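Local coordinates for sulfate permease family protein (Vibrio cholerae, PDB 4DGH) that probably takes part in anion transport across the membrane as a SulP-family permease, of which this chain is the STAS domain, at residues A[8-12]-A[123-127]; A[31-35]-A[65-70]. All coordinates share one frame; numbering follows the deposited sequence.

Interaction 1 (A[8-12]-A[123-127])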
loop_
_atom_site.group_PDB
_atom_site.type_symbol
_atom_site.label_atom_id
_atom_site.label_comp_id
_atom_site.label_asym_id
_atom_site.label_seq_id
_atom_site.Cartn_x
_atom_site.Cartn_y
_atom_site.Cartn_z
ATOM N N GLU A 8 -22.636 11.751 -15.315
ATOM C CA GLU A 8 -22.602 13.221 -15.130
ATOM C C GLU A 8 -21.773 13.926 -16.193
ATOM O O GLU A 8 -22.161 15.010 -16.673
ATOM C CB GLU A 8 -22.035 13.614 -13.781
ATOM C CG GLU A 8 -23.018 13.607 -12.687
ATOM C CD GLU A 8 -24.278 14.425 -12.989
ATOM O OE1 GLU A 8 -24.207 15.575 -13.474
ATOM O OE2 GLU A 8 -25.352 13.868 -12.734
ATOM N N LEU A 9 -20.674 13.304 -16.577
ATOM C CA LEU A 9 -19.885 13.843 -17.708
ATOM C C LEU A 9 -20.744 13.975 -18.967
ATOM O O LEU A 9 -20.791 15.078 -19.593
ATOM C CB LEU A 9 -18.615 13.050 -17.955
ATOM C CG LEU A 9 -17.487 13.208 -16.867
ATOM C CD1 LEU A 9 -16.332 12.212 -17.123
ATOM C CD2 LEU A 9 -16.888 14.621 -16.809
ATOM N N ALA A 10 -21.491 12.910 -19.304
ATOM C CA ALA A 10 -22.318 12.994 -20.536
ATOM C C ALA A 10 -23.432 14.045 -20.367
ATOM O O ALA A 10 -23.751 14.768 -21.330
ATOM C CB ALA A 10 -22.896 11.631 -20.904
ATOM N N GLN A 11 -24.004 14.180 -19.171
ATOM C CA GLN A 11 -24.973 15.219 -18.926
ATOM C C GLN A 11 -24.425 16.589 -19.210
ATOM O O GLN A 11 -25.204 17.499 -19.632
ATOM C CB GLN A 11 -25.543 15.141 -17.528
ATOM C CG GLN A 11 -26.441 13.926 -17.265
ATOM C CD GLN A 11 -27.714 13.910 -18.127
ATOM O OE1 GLN A 11 -27.874 13.054 -19.045
ATOM N NE2 GLN A 11 -28.618 14.852 -17.858
ATOM N N HIS A 12 -23.115 16.759 -19.022
ATOM C CA HIS A 12 -22.461 18.007 -19.363
ATOM C C HIS A 12 -21.761 18.016 -20.686
ATOM O O HIS A 12 -20.925 18.916 -20.936
ATOM C CB HIS A 12 -21.481 18.422 -18.236
ATOM C CG HIS A 12 -22.181 18.785 -16.949
ATOM N ND1 HIS A 12 -22.380 20.056 -16.565
ATOM C CD2 HIS A 12 -22.757 17.977 -15.960
ATOM C CE1 HIS A 12 -23.068 20.067 -15.379
ATOM N NE2 HIS A 12 -23.293 18.796 -15.021
ATOM N N LEU A 123 -18.744 20.515 -12.082
ATOM C CA LEU A 123 -18.758 20.672 -13.570
ATOM C C LEU A 123 -19.560 21.928 -13.906
ATOM O O LEU A 123 -19.198 22.683 -14.829
ATOM C CB LEU A 123 -19.371 19.475 -14.255
ATOM C CG LEU A 123 -18.603 18.130 -14.150
ATOM C CD1 LEU A 123 -19.475 16.956 -14.651
ATOM C CD2 LEU A 123 -17.337 18.314 -14.958
ATOM N N THR A 124 -20.605 22.203 -13.140
ATOM C CA THR A 124 -21.382 23.434 -13.342
ATOM C C THR A 124 -20.575 24.705 -13.026
ATOM O O THR A 124 -20.649 25.701 -13.775
ATOM C CB THR A 124 -22.614 23.412 -12.432
ATOM O OG1 THR A 124 -23.483 22.362 -12.885
ATOM C CG2 THR A 124 -23.405 24.772 -12.481
ATOM N N GLU A 125 -19.832 24.686 -11.921
ATOM C CA GLU A 125 -18.963 25.805 -11.563
ATOM C C GLU A 125 -17.829 26.038 -12.582
ATOM O O GLU A 125 -17.520 27.178 -12.957
ATOM C CB GLU A 125 -18.377 25.617 -10.170
ATOM C CG GLU A 125 -17.299 26.637 -9.838
ATOM C CD GLU A 125 -17.042 26.755 -8.329
ATOM O OE1 GLU A 125 -17.618 25.963 -7.513
ATOM O OE2 GLU A 125 -16.254 27.645 -7.947
ATOM N N ILE A 126 -17.236 24.965 -13.074
ATOM C CA ILE A 126 -16.207 25.095 -14.114
ATOM C C ILE A 126 -16.772 25.688 -15.405
ATOM O O ILE A 126 -16.129 26.532 -16.049
ATOM C CB ILE A 126 -15.478 23.740 -14.359
ATOM C CG1 ILE A 126 -14.586 23.482 -13.144
ATOM C CG2 ILE A 126 -14.590 23.834 -15.600
ATOM C CD1 ILE A 126 -14.276 22.016 -12.795
ATOM N N GLU A 127 -17.945 25.243 -15.831
ATOM C CA GLU A 127 -18.618 25.855 -16.978
ATOM C C GLU A 127 -18.981 27.339 -16.816
ATOM O O GLU A 127 -19.045 28.073 -17.815
ATOM C CB GLU A 127 -19.916 25.143 -17.278
ATOM C CG GLU A 127 -19.701 23.796 -17.894
ATOM C CD GLU A 127 -20.871 22.837 -17.610
ATOM O OE1 GLU A 127 -21.953 23.213 -17.082
ATOM O OE2 GLU A 127 -20.722 21.680 -17.963
#
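H12 and E127 make the main polar link: ND1 of H12 donates to OE2 of E127 at 2.7 Å, and OE1 of the same carboxylate takes a weaker share at 3.2 Å from ND1. The donor meets OE2 on its syn side, tilted out of the carboxylate plane, with the ring and carboxylate planes 39° apart. On the neighbouring edge of the imidazole, CE1 of H12 lies 3.4 Å from OG1 of T124, a hydroxyl already hydrogen-bonded to the carbonyl of S120 one turn back. L123 covers one face of the ring: its CB sits 3.8 Å from the centroid, only 6° off the normal, a CH-pi contact. Its CD1 touches CD2 of H12 at 3.7 Å and also meets CD2 of L9 at 4.1 Å, the two leucines crossing at about a right angle, while P18 and L21 also pack on L123. H12 follows helix 3-11 directly, and its CG lies anti to the carbonyl carbon (chi1 -67°), which carries the ring across to helix 115-128. A carboxylate at its edge and an aliphatic carbon over its face limit the rotation of the imidazole, and the nearby negative charge would probably favour its protonated form.

Interaction 2 (A[31-35]-A[65-70])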
loop_
_atom_site.group_PDB
_atom_site.type_symbol
_atom_site.label_atom_id
_atom_site.label_comp_id
_atom_site.label_asym_id
_atom_site.label_seq_id
_atom_site.Cartn_x
_atom_site.Cartn_y
_atom_site.Cartn_z
ATOM N N PHE A 31 -6.073 6.262 6.067
ATOM C CA PHE A 31 -5.772 6.800 4.745
ATOM C C PHE A 31 -4.503 7.641 4.866
ATOM O O PHE A 31 -4.147 8.277 3.939
ATOM C CB PHE A 31 -6.935 7.655 4.240
ATOM C CG PHE A 31 -7.354 8.733 5.243
ATOM C CD1 PHE A 31 -6.651 9.944 5.308
ATOM C CD2 PHE A 31 -8.408 8.507 6.136
ATOM C CE1 PHE A 31 -7.007 10.938 6.219
ATOM C CE2 PHE A 31 -8.744 9.499 7.045
ATOM C CZ PHE A 31 -8.028 10.693 7.106
ATOM N N PHE A 32 -3.791 7.575 6.005
ATOM C CA PHE A 32 -2.625 8.483 6.272
ATOM C C PHE A 32 -1.529 8.411 5.211
ATOM O O PHE A 32 -1.030 9.439 4.771
ATOM C CB PHE A 32 -1.964 8.245 7.679
ATOM C CG PHE A 32 -2.956 7.979 8.788
ATOM C CD1 PHE A 32 -3.724 9.016 9.322
ATOM C CD2 PHE A 32 -3.166 6.682 9.254
ATOM C CE1 PHE A 32 -4.687 8.770 10.309
ATOM C CE2 PHE A 32 -4.125 6.434 10.241
ATOM C CZ PHE A 32 -4.895 7.458 10.759
ATOM N N ALA A 33 -1.138 7.217 4.808
ATOM C CA ALA A 33 0.014 7.138 3.873
ATOM C C ALA A 33 -0.390 7.759 2.505
ATOM O O ALA A 33 0.367 8.542 1.919
ATOM C CB ALA A 33 0.541 5.690 3.706
ATOM N N ALA A 34 -1.609 7.456 2.059
ATOM C CA ALA A 34 -2.211 8.104 0.873
ATOM C C ALA A 34 -2.400 9.600 0.974
ATOM O O ALA A 34 -2.135 10.328 0.035
ATOM C CB ALA A 34 -3.554 7.476 0.590
ATOM N N ALA A 35 -2.884 10.073 2.102
ATOM C CA ALA A 35 -3.002 11.495 2.321
ATOM C C ALA A 35 -1.621 12.117 2.092
ATOM O O ALA A 35 -1.518 13.136 1.452
ATOM C CB ALA A 35 -3.465 11.759 3.754
ATOM N N THR A 65 -6.738 11.573 15.030
ATOM C CA THR A 65 -5.570 11.473 14.193
ATOM C C THR A 65 -5.945 11.638 12.706
ATOM O O THR A 65 -5.214 12.316 11.939
ATOM C CB THR A 65 -4.685 10.178 14.417
ATOM O OG1 THR A 65 -5.408 9.057 13.975
ATOM C CG2 THR A 65 -4.389 9.914 15.900
ATOM N N GLY A 66 -7.057 11.044 12.269
ATOM C CA GLY A 66 -7.415 11.187 10.858
ATOM C C GLY A 66 -7.997 12.596 10.663
ATOM O O GLY A 66 -7.872 13.171 9.614
ATOM N N ILE A 67 -8.678 13.146 11.656
ATOM C CA ILE A 67 -9.177 14.535 11.522
ATOM C C ILE A 67 -8.054 15.520 11.295
ATOM O O ILE A 67 -8.132 16.370 10.407
ATOM C CB ILE A 67 -9.988 14.955 12.766
ATOM C CG1 ILE A 67 -11.333 14.221 12.623
ATOM C CG2 ILE A 67 -10.143 16.498 12.808
ATOM C CD1 ILE A 67 -12.321 14.812 11.583
ATOM N N GLN A 68 -6.986 15.395 12.073
ATOM C CA GLN A 68 -5.889 16.347 11.933
ATOM C C GLN A 68 -5.127 16.109 10.620
ATOM O O GLN A 68 -4.649 17.048 10.002
ATOM C CB GLN A 68 -4.948 16.260 13.124
ATOM C CG GLN A 68 -5.582 16.897 14.360
ATOM C CD GLN A 68 -4.814 16.568 15.631
ATOM O OE1 GLN A 68 -4.979 15.466 16.187
ATOM N NE2 GLN A 68 -4.002 17.512 16.129
ATOM N N THR A 69 -5.062 14.864 10.180
ATOM C CA THR A 69 -4.485 14.563 8.860
ATOM C C THR A 69 -5.300 15.167 7.739
ATOM O O THR A 69 -4.740 15.755 6.794
ATOM C CB THR A 69 -4.328 13.034 8.740
ATOM O OG1 THR A 69 -3.482 12.625 9.803
ATOM C CG2 THR A 69 -3.635 12.607 7.449
ATOM N N LEU A 70 -6.630 14.979 7.791
ATOM C CA LEU A 70 -7.507 15.521 6.754
ATOM C C LEU A 70 -7.429 17.057 6.758
ATOM O O LEU A 70 -7.440 17.692 5.696
ATOM C CB LEU A 70 -8.950 15.050 6.943
ATOM C CG LEU A 70 -10.022 15.590 6.052
ATOM C CD1 LEU A 70 -9.737 15.230 4.585
ATOM C CD2 LEU A 70 -11.386 15.004 6.340
#
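F31 and F32 both present ring edges to helix 64-78. The F31 ring brings CZ to 3.8 Å from CA of G66, and the backbone N of L70 is at its edge, near the ring plane; the methyl CG2 of T69 approaches CE1 of F31 obliquely, at 4.0 Å. F32 directs its edge at the same turn, with CE1 packed 3.7 Å from CA of G66 and CD1 3.6 Å from OG1 of T69, whereas OG1 of T65 comes obliquely to CZ. With no side chain on G66, the F31 ring can close on the backbone. T69 stands between the rings and divides its branches: OG1 lies beside the backbone N (chi1 -59°), which puts CG2 anti to N, where it meets CB of A35 at 3.8 Å, and OG1 turns back to donate to the carbonyl O of T65 at 2.8 Å. That oxygen also accepts from N of T69, the two donors coming from opposite faces of the carbonyl plane. T65 OG1 has its own partner in D63, which bonds N of G66 as well. Beyond the chain, F32 meets F38 of the second subunit with ring planes at about 45°, so the contact borders a subunit interface. L26, a potassium ligand, packs on F31. This is helix-helix packing within the alpha/beta STAS fold, where the start of helix 32-44 lies against the early turns of helix 64-78.

Overall arrangement
The two contacts lie on opposite sides of the chain's centre, with their own centres 29 Å apart and nearest atoms about 18 Å apart, and they do not touch. Interaction 1 pairs the two ends of the chain, helix 3-11 with helix 115-128, whereas interaction 2, which falls between them in sequence, joins helices 32-44 and 64-78. Between these helix pairs runs a parallel sheet ordered 21-25, 51-55, 83-87, 111-112. Strand 21-25 leads toward helix 32-44, and strand 51-55 comes between that helix and 64-78 in sequence. The STAS domain thus has its first and last helices packed together at one side, and a buried helix pair bordering the second subunit at the other.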